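Local coordinates for protein phosphotransferase system, HPr-related proteins (Thermoanaerobacter tengcongensis, PDB 3LFG) that probably serves as the general, non-sugar-specific phosphocarrier (HPr) of the phosphoenolpyruvate-dependent sugar phosphotransferase system, which phosphorylates sugars as they enter the cell, at residues Ser31-Glu36 with Leu63-Asp68; Val4-Lys9 with Asp79-Lys84. All coordinates share one frame; numbering follows the deposited sequence.

Contact 1: Ser31-Glu36 with Leu63-Asp68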
ATOM      1  N   SER A  31     -10.529   8.550  -1.783  1.00 17.55           N
ATOM      2  CA  SER A  31      -9.341   9.119  -2.408  1.00 17.85           C
ATOM      3  C   SER A  31      -8.786   8.220  -3.496  1.00 17.39           C
ATOM      4  O   SER A  31      -8.934   7.002  -3.434  1.00 16.93           O
ATOM      5  CB  SER A  31      -8.233   9.304  -1.373  1.00 17.08           C
ATOM      6  OG  SER A  31      -8.559  10.307  -0.428  1.00 17.58           O
ATOM      7  N   GLN A  32      -8.126   8.822  -4.475  1.00 15.57           N
ATOM      8  CA  GLN A  32      -7.263   8.061  -5.360  1.00 17.32           C
ATOM      9  C   GLN A  32      -6.008   7.745  -4.562  1.00 18.97           C
ATOM     10  O   GLN A  32      -5.455   8.610  -3.882  1.00 16.77           O
ATOM     11  CB  GLN A  32      -6.881   8.854  -6.601  1.00 18.70           C
ATOM     12  CG  GLN A  32      -8.041   9.239  -7.487  1.00 27.03           C
ATOM     13  CD  GLN A  32      -7.568   9.930  -8.743  1.00 39.81           C
ATOM     14  OE1 GLN A  32      -7.049   9.292  -9.659  1.00 46.29           O
ATOM     15  NE2 GLN A  32      -7.732  11.248  -8.789  1.00 45.29           N
ATOM     16  N   ILE A  33      -5.574   6.495  -4.623  1.00 14.94           N
ATOM     17  CA  ILE A  33      -4.390   6.064  -3.881  1.00 15.49           C
ATOM     18  C   ILE A  33      -3.420   5.357  -4.814  1.00 15.49           C
ATOM     19  O   ILE A  33      -3.828   4.529  -5.631  1.00 15.60           O
ATOM     20  CB  ILE A  33      -4.779   5.124  -2.734  1.00 12.65           C
ATOM     21  CG1 ILE A  33      -5.889   5.759  -1.892  1.00 13.10           C
ATOM     22  CG2 ILE A  33      -3.586   4.837  -1.820  1.00 13.84           C
ATOM     23  CD1 ILE A  33      -6.445   4.819  -0.811  1.00 15.50           C
ATOM     24  N   TRP A  34      -2.134   5.676  -4.684  1.00 14.70           N
ATOM     25  CA  TRP A  34      -1.106   5.089  -5.532  1.00 19.15           C
ATOM     26  C   TRP A  34       0.019   4.494  -4.704  1.00 15.52           C
ATOM     27  O   TRP A  34       0.299   4.943  -3.588  1.00 15.50           O
ATOM     28  CB  TRP A  34      -0.488   6.127  -6.473  1.00 23.39           C
ATOM     29  CG  TRP A  34      -1.438   6.776  -7.436  1.00 24.41           C
ATOM     30  CD1 TRP A  34      -1.730   6.369  -8.712  1.00 29.45           C
ATOM     31  CD2 TRP A  34      -2.186   7.976  -7.216  1.00 31.33           C
ATOM     32  NE1 TRP A  34      -2.631   7.237  -9.287  1.00 37.55           N
ATOM     33  CE2 TRP A  34      -2.929   8.229  -8.387  1.00 33.61           C
ATOM     34  CE3 TRP A  34      -2.318   8.849  -6.132  1.00 27.25           C
ATOM     35  CZ2 TRP A  34      -3.786   9.326  -8.509  1.00 41.59           C
ATOM     36  CZ3 TRP A  34      -3.171   9.942  -6.253  1.00 35.38           C
ATOM     37  CH2 TRP A  34      -3.891  10.168  -7.435  1.00 39.83           C
ATOM     38  N   VAL A  35       0.656   3.476  -5.271  1.00 14.73           N
ATOM     39  CA  VAL A  35       1.884   2.919  -4.727  1.00 13.52           C
ATOM     40  C   VAL A  35       2.934   3.034  -5.806  1.00 13.76           C
ATOM     41  O   VAL A  35       2.665   2.729  -6.970  1.00 18.12           O
ATOM     42  CB  VAL A  35       1.741   1.420  -4.376  1.00 14.25           C
ATOM     43  CG1 VAL A  35       2.993   0.919  -3.663  1.00 15.97           C
ATOM     44  CG2 VAL A  35       0.517   1.179  -3.518  1.00 19.35           C
ATOM     45  N   GLU A  36       4.129   3.468  -5.431  1.00 16.70           N
ATOM     46  CA  GLU A  36       5.207   3.637  -6.400  1.00 14.52           C
ATOM     47  C   GLU A  36       6.474   2.944  -5.939  1.00 20.85           C
ATOM     48  O   GLU A  36       6.830   2.996  -4.763  1.00 19.19           O
ATOM     49  CB  GLU A  36       5.486   5.126  -6.636  1.00 19.59           C
ATOM     50  CG  GLU A  36       6.567   5.388  -7.670  1.00 33.81           C
ATOM     51  CD  GLU A  36       6.790   6.866  -7.926  1.00 43.67           C
ATOM     52  OE1 GLU A  36       5.854   7.665  -7.704  1.00 41.08           O
ATOM     53  OE2 GLU A  36       7.909   7.227  -8.355  1.00 48.40           O
ATOM     54  N   LEU A  63       3.749   5.669  -0.886  1.00 14.90           N
ATOM     55  CA  LEU A  63       2.300   5.690  -0.926  1.00 13.30           C
ATOM     56  C   LEU A  63       1.853   7.123  -1.066  1.00 14.08           C
ATOM     57  O   LEU A  63       2.422   8.021  -0.451  1.00 16.89           O
ATOM     58  CB  LEU A  63       1.710   5.156   0.370  1.00 15.33           C
ATOM     59  CG  LEU A  63       2.113   3.760   0.815  1.00 14.96           C
ATOM     60  CD1 LEU A  63       1.454   3.475   2.172  1.00 17.28           C
ATOM     61  CD2 LEU A  63       1.707   2.761  -0.248  1.00 16.58           C
ATOM     62  N   SER A  64       0.819   7.345  -1.863  1.00 13.95           N
ATOM     63  CA  SER A  64       0.277   8.689  -1.953  1.00 14.50           C
ATOM     64  C   SER A  64      -1.229   8.608  -2.132  1.00 15.42           C
ATOM     65  O   SER A  64      -1.739   7.651  -2.715  1.00 18.09           O
ATOM     66  CB  SER A  64       0.938   9.444  -3.101  1.00 16.77           C
ATOM     67  OG  SER A  64       0.673   8.829  -4.341  1.00 24.43           O
ATOM     68  N   ALA A  65      -1.937   9.599  -1.604  1.00 14.76           N
ATOM     69  CA  ALA A  65      -3.389   9.648  -1.697  1.00 14.61           C
ATOM     70  C   ALA A  65      -3.865  11.067  -1.979  1.00 15.61           C
ATOM     71  O   ALA A  65      -3.310  12.036  -1.464  1.00 16.11           O
ATOM     72  CB  ALA A  65      -4.027   9.129  -0.414  1.00 16.74           C
ATOM     73  N   GLU A  66      -4.887  11.177  -2.824  1.00 15.59           N
ATOM     74  CA  GLU A  66      -5.451  12.471  -3.172  1.00 15.94           C
ATOM     75  C   GLU A  66      -6.962  12.393  -3.093  1.00 19.60           C
ATOM     76  O   GLU A  66      -7.598  11.631  -3.826  1.00 18.55           O
ATOM     77  CB  GLU A  66      -5.029  12.886  -4.576  1.00 19.64           C
ATOM     78  CG  GLU A  66      -5.621  14.225  -5.009  1.00 30.67           C
ATOM     79  CD  GLU A  66      -5.275  14.577  -6.440  1.00 41.86           C
ATOM     80  OE1 GLU A  66      -4.812  13.683  -7.178  1.00 50.06           O
ATOM     81  OE2 GLU A  66      -5.466  15.748  -6.831  1.00 50.66           O
ATOM     82  N   GLY A  67      -7.545  13.183  -2.200  1.00 18.76           N
ATOM     83  CA  GLY A  67      -8.986  13.192  -2.060  1.00 17.76           C
ATOM     84  C   GLY A  67      -9.457  13.648  -0.696  1.00 16.54           C
ATOM     85  O   GLY A  67      -8.668  14.116   0.128  1.00 19.79           O
ATOM     86  N   ASP A  68     -10.746  13.477  -0.443  1.00 19.71           N
ATOM     87  CA  ASP A  68     -11.340  14.022   0.772  1.00 23.29           C
ATOM     88  C   ASP A  68     -10.883  13.313   2.033  1.00 21.13           C
ATOM     89  O   ASP A  68     -10.912  13.890   3.119  1.00 21.41           O
ATOM     90  CB  ASP A  68     -12.870  14.004   0.683  1.00 27.82           C
ATOM     91  CG  ASP A  68     -13.399  14.867  -0.451  1.00 39.52           C
ATOM     92  OD1 ASP A  68     -12.676  15.787  -0.894  1.00 34.58           O
ATOM     93  OD2 ASP A  68     -14.541  14.624  -0.898  1.00 44.27           O
TER
HETATM   94  O   HOH W   1       2.767   6.971  -4.615  1.00 21.59           O
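Trp34 and Ser64 face each other as an antiparallel hydrogen-bonded pair, and their side chains share the face of the sheet turned away from the helices. Trp34 N gives a nearly straight bond to Ser64 O (2.8 Å, 168° at the hydrogen), in the carbonyl plane, and Ser64 N answers to Trp34 O at 3.0 Å. Gln32 and Glu66 form a second such pair. Three of these carbonyls also receive CA-H...O contacts, among them Ala65 CA to Gln32 O at 3.2 Å. Above this backbone the indole turns its six-membered rim toward the partner strand: CE3 comes 3.5 Å from Ser64 OG, and Glu66 CB meets the ring's edge in its plane. Glu66 swings its CG opposite the backbone N (chi1 179°), and the extended chain runs past the indole and brings OE1 within 3.6 Å of Trp34 CH2. A wide ring beside a small serine suits this face, where Lys41 on the next strand adds a cation-pi contact. A water held by Ser64 OG also makes a weak bond to Trp34 O.

The other face is aliphatic. Val35 CG2 rests 3.8 Å from Leu63 CD2, and Ile33 lies beside the small Ala65; Phe22 of helix 16-26 packs on Val35 and Leu63, and Leu77 of helix 70-82 on Ile33. Where the strands part, Ser31 OG, hydrogen-bonded to Asp69, lies 3.3 Å from Gly67 CA, where any CB would clash with it. Polar, amphipathic groups on one face and hydrocarbon on the other imply a sheet packed against helices on a single side.

Contact 2: Val4-Lys9 with Asp79-Lys84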
ATOM      1  N   VAL A   4       3.791   9.248   1.807  1.00 17.25           N
ATOM      2  CA  VAL A   4       4.718   8.714   2.786  1.00 16.33           C
ATOM      3  C   VAL A   4       5.558   7.645   2.108  1.00 19.18           C
ATOM      4  O   VAL A   4       5.104   7.003   1.170  1.00 18.42           O
ATOM      5  CB  VAL A   4       4.000   8.060   3.988  1.00 16.18           C
ATOM      6  CG1 VAL A   4       3.129   9.077   4.727  1.00 25.99           C
ATOM      7  CG2 VAL A   4       3.197   6.832   3.555  1.00 17.26           C
ATOM      8  N   THR A   5       6.782   7.465   2.593  1.00 17.32           N
ATOM      9  CA  THR A   5       7.664   6.412   2.104  1.00 14.22           C
ATOM     10  C   THR A   5       7.810   5.411   3.228  1.00 15.08           C
ATOM     11  O   THR A   5       7.984   5.793   4.392  1.00 20.32           O
ATOM     12  CB  THR A   5       9.041   6.983   1.732  1.00 22.60           C
ATOM     13  OG1 THR A   5       8.892   7.910   0.647  1.00 27.15           O
ATOM     14  CG2 THR A   5       9.980   5.882   1.309  1.00 24.61           C
ATOM     15  N   ILE A   6       7.720   4.125   2.900  1.00 13.56           N
ATOM     16  CA  ILE A   6       7.668   3.115   3.946  1.00 13.59           C
ATOM     17  C   ILE A   6       8.176   1.784   3.443  1.00 15.92           C
ATOM     18  O   ILE A   6       7.939   1.415   2.288  1.00 14.35           O
ATOM     19  CB  ILE A   6       6.223   2.971   4.511  1.00 15.35           C
ATOM     20  CG1 ILE A   6       6.210   2.050   5.734  1.00 15.65           C
ATOM     21  CG2 ILE A   6       5.254   2.501   3.425  1.00 15.71           C
ATOM     22  CD1 ILE A   6       4.888   2.057   6.472  1.00 17.68           C
ATOM     23  N   GLU A   7       8.901   1.090   4.317  1.00 17.65           N
ATOM     24  CA  GLU A   7       9.409  -0.246   4.026  1.00 13.90           C
ATOM     25  C   GLU A   7       8.328  -1.284   4.298  1.00 15.94           C
ATOM     26  O   GLU A   7       7.644  -1.234   5.328  1.00 15.75           O
ATOM     27  CB  GLU A   7      10.640  -0.531   4.897  1.00 14.34           C
ATOM     28  CG  GLU A   7      11.296  -1.856   4.584  1.00 18.85           C
ATOM     29  CD  GLU A   7      12.535  -2.125   5.433  1.00 18.73           C
ATOM     30  OE1 GLU A   7      13.070  -1.184   6.060  1.00 26.23           O
ATOM     31  OE2 GLU A   7      12.959  -3.295   5.481  1.00 19.00           O
ATOM     32  N   ILE A   8       8.156  -2.208   3.355  1.00 13.08           N
ATOM     33  CA  ILE A   8       7.258  -3.342   3.542  1.00 13.24           C
ATOM     34  C   ILE A   8       8.050  -4.465   4.188  1.00 16.89           C
ATOM     35  O   ILE A   8       8.979  -4.993   3.589  1.00 14.24           O
ATOM     36  CB  ILE A   8       6.658  -3.794   2.182  1.00 10.98           C
ATOM     37  CG1 ILE A   8       6.048  -2.588   1.445  1.00 12.75           C
ATOM     38  CG2 ILE A   8       5.648  -4.888   2.390  1.00 14.58           C
ATOM     39  CD1 ILE A   8       4.976  -1.854   2.226  1.00 13.24           C
ATOM     40  N   LYS A   9       7.707  -4.819   5.425  1.00 13.24           N
ATOM     41  CA  LYS A   9       8.594  -5.660   6.228  1.00 14.42           C
ATOM     42  C   LYS A   9       8.111  -7.084   6.471  1.00 15.54           C
ATOM     43  O   LYS A   9       8.833  -7.896   7.079  1.00 15.88           O
ATOM     44  CB  LYS A   9       8.875  -4.991   7.578  1.00 13.52           C
ATOM     45  CG  LYS A   9       9.563  -3.655   7.474  1.00 13.65           C
ATOM     46  CD  LYS A   9       9.899  -3.122   8.872  1.00 17.12           C
ATOM     47  CE  LYS A   9      10.529  -1.743   8.805  1.00 22.50           C
ATOM     48  NZ  LYS A   9      11.072  -1.333  10.145  1.00 28.42           N
ATOM     49  N   ASP A  79      -0.673   2.028   9.075  1.00 11.59           N
ATOM     50  CA  ASP A  79      -0.921   1.210  10.255  1.00 14.23           C
ATOM     51  C   ASP A  79      -0.955  -0.267   9.890  1.00 12.47           C
ATOM     52  O   ASP A  79      -0.437  -1.105  10.619  1.00 14.07           O
ATOM     53  CB  ASP A  79      -2.234   1.602  10.929  1.00 13.08           C
ATOM     54  CG  ASP A  79      -2.127   2.896  11.702  1.00 18.62           C
ATOM     55  OD1 ASP A  79      -0.992   3.355  11.955  1.00 19.12           O
ATOM     56  OD2 ASP A  79      -3.191   3.446  12.058  1.00 22.76           O
ATOM     57  N   LEU A  80      -1.586  -0.592   8.766  1.00 11.10           N
ATOM     58  CA  LEU A  80      -1.669  -1.986   8.361  1.00 10.90           C
ATOM     59  C   LEU A  80      -0.268  -2.549   8.112  1.00 13.16           C
ATOM     60  O   LEU A  80       0.075  -3.635   8.587  1.00 12.33           O
ATOM     61  CB  LEU A  80      -2.544  -2.088   7.102  1.00 11.33           C
ATOM     62  CG  LEU A  80      -2.685  -3.507   6.579  1.00 12.01           C
ATOM     63  CD1 LEU A  80      -3.407  -4.387   7.607  1.00 14.85           C
ATOM     64  CD2 LEU A  80      -3.424  -3.514   5.228  1.00 15.11           C
ATOM     65  N   ILE A  81       0.543  -1.791   7.383  1.00 11.18           N
ATOM     66  CA  ILE A  81       1.908  -2.187   7.040  1.00 11.36           C
ATOM     67  C   ILE A  81       2.783  -2.308   8.294  1.00 10.78           C
ATOM     68  O   ILE A  81       3.587  -3.247   8.429  1.00 13.12           O
ATOM     69  CB  ILE A  81       2.513  -1.156   6.044  1.00 11.64           C
ATOM     70  CG1 ILE A  81       1.873  -1.311   4.664  1.00 13.40           C
ATOM     71  CG2 ILE A  81       4.032  -1.316   5.939  1.00 11.63           C
ATOM     72  CD1 ILE A  81       2.123  -0.131   3.742  1.00 13.65           C
ATOM     73  N   GLU A  82       2.617  -1.372   9.226  1.00 13.88           N
ATOM     74  CA  GLU A  82       3.425  -1.381  10.440  1.00 11.79           C
ATOM     75  C   GLU A  82       3.045  -2.513  11.397  1.00 16.17           C
ATOM     76  O   GLU A  82       3.820  -2.860  12.290  1.00 15.94           O
ATOM     77  CB  GLU A  82       3.382  -0.004  11.116  1.00 13.10           C
ATOM     78  CG  GLU A  82       4.170   1.010  10.302  1.00 17.71           C
ATOM     79  CD  GLU A  82       4.277   2.358  10.959  1.00 24.03           C
ATOM     80  OE1 GLU A  82       3.492   2.618  11.888  1.00 21.78           O
ATOM     81  OE2 GLU A  82       5.153   3.150  10.542  1.00 25.28           O
ATOM     82  N   SER A  83       1.856  -3.078  11.214  1.00 12.95           N
ATOM     83  CA  SER A  83       1.459  -4.275  11.954  1.00 12.31           C
ATOM     84  C   SER A  83       1.906  -5.548  11.223  1.00 13.21           C
ATOM     85  O   SER A  83       1.584  -6.671  11.643  1.00 14.05           O
ATOM     86  CB  SER A  83      -0.058  -4.312  12.145  1.00 14.91           C
ATOM     87  OG  SER A  83      -0.699  -4.785  10.968  1.00 16.06           O
ATOM     88  N   LYS A  84       2.642  -5.374  10.126  1.00 13.15           N
ATOM     89  CA  LYS A  84       3.049  -6.498   9.267  1.00 15.79           C
ATOM     90  C   LYS A  84       1.847  -7.349   8.859  1.00 11.43           C
ATOM     91  O   LYS A  84       1.927  -8.572   8.791  1.00 12.87           O
ATOM     92  CB  LYS A  84       4.162  -7.338   9.902  1.00 13.96           C
ATOM     93  CG  LYS A  84       5.454  -6.554  10.029  1.00 15.46           C
ATOM     94  CD  LYS A  84       6.566  -7.380  10.639  1.00 18.80           C
ATOM     95  CE  LYS A  84       7.729  -6.490  11.044  1.00 28.26           C
ATOM     96  NZ  LYS A  84       8.773  -7.280  11.745  1.00 40.22           N
TER
HETATM   97  O   HOH W   2       4.918  -4.752   6.353  1.00 13.98           O
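Ile81 on the last turn of helix 70-82 meets Ile6 of strand 2-7 and Ile8, two residues further along the chain. Its CB already lies 4.0 Å from Ile6 CD1. From there the side chain forks. The CG2 branch, anti to the backbone N, presses on Ile6 CD1 at 3.5 Å and passes 3.7 Å from the carbonyl oxygen Glu7 O. The other branch leaves through CG1, which touches Ile8 CD1, and ends in CD1, 3.7 Å from that same methyl and close to Ile6 CG2. Ile6 and Ile81 thus reach toward each other tip to tip, whereas Ile8 comes across at a slant. Beta-branched isoleucine suits this place because its two branches spread hydrocarbon against both isoleucines. Trimming Ile81 to an alanine would probably open a gap between strand and helix, since CG2 and CD1, the nearest partners of the Ile6 and Ile8 CD1 methyls, would be gone.

At its rim the contact is made by a bridging water and by the aliphatic parts of charged side chains. The water links the backbones, accepting from Lys9 N and donating to Ile81 O, both at 2.9 Å. Glu82 CG lies against Ile6 CD1. Lys84 CE approaches Lys9 CB at 3.9 Å, while the two ammonium nitrogens stay apart. Lys84 has positive phi (52°) and closes the helix in a Schellman motif, its N bonded to Ile81 O, the carbonyl that also holds the water.

Deeper in the fold, Ile81 packs on Phe22 of helix 16-26 and Leu63 of strand 60-66, and Ile8 on Val61. The C-terminal helix is thereby seated against edge strand 2-7 and its neighbour in the sheet.

Contact 1 joins two strands of the antiparallel sheet, whereas contact 2 joins a strand to the helix laid over that sheet; together they span both layers of the open-faced beta-sandwich of HPr. Strand pairing depends on direct backbone hydrogen bonds; the helix-strand contact relies on methyl packing and a bridging water. Each is partly buried, with an apolar side in the core and a polar side near solvent. They meet at Leu63: its N probably bonds to Val4 O, and its CD1 packs on Ile81 CD1 and Ile6 CG2. Strand 60-66 thus lies between strands 32-37 and 2-7, and the following helix 70-82 packs back over them.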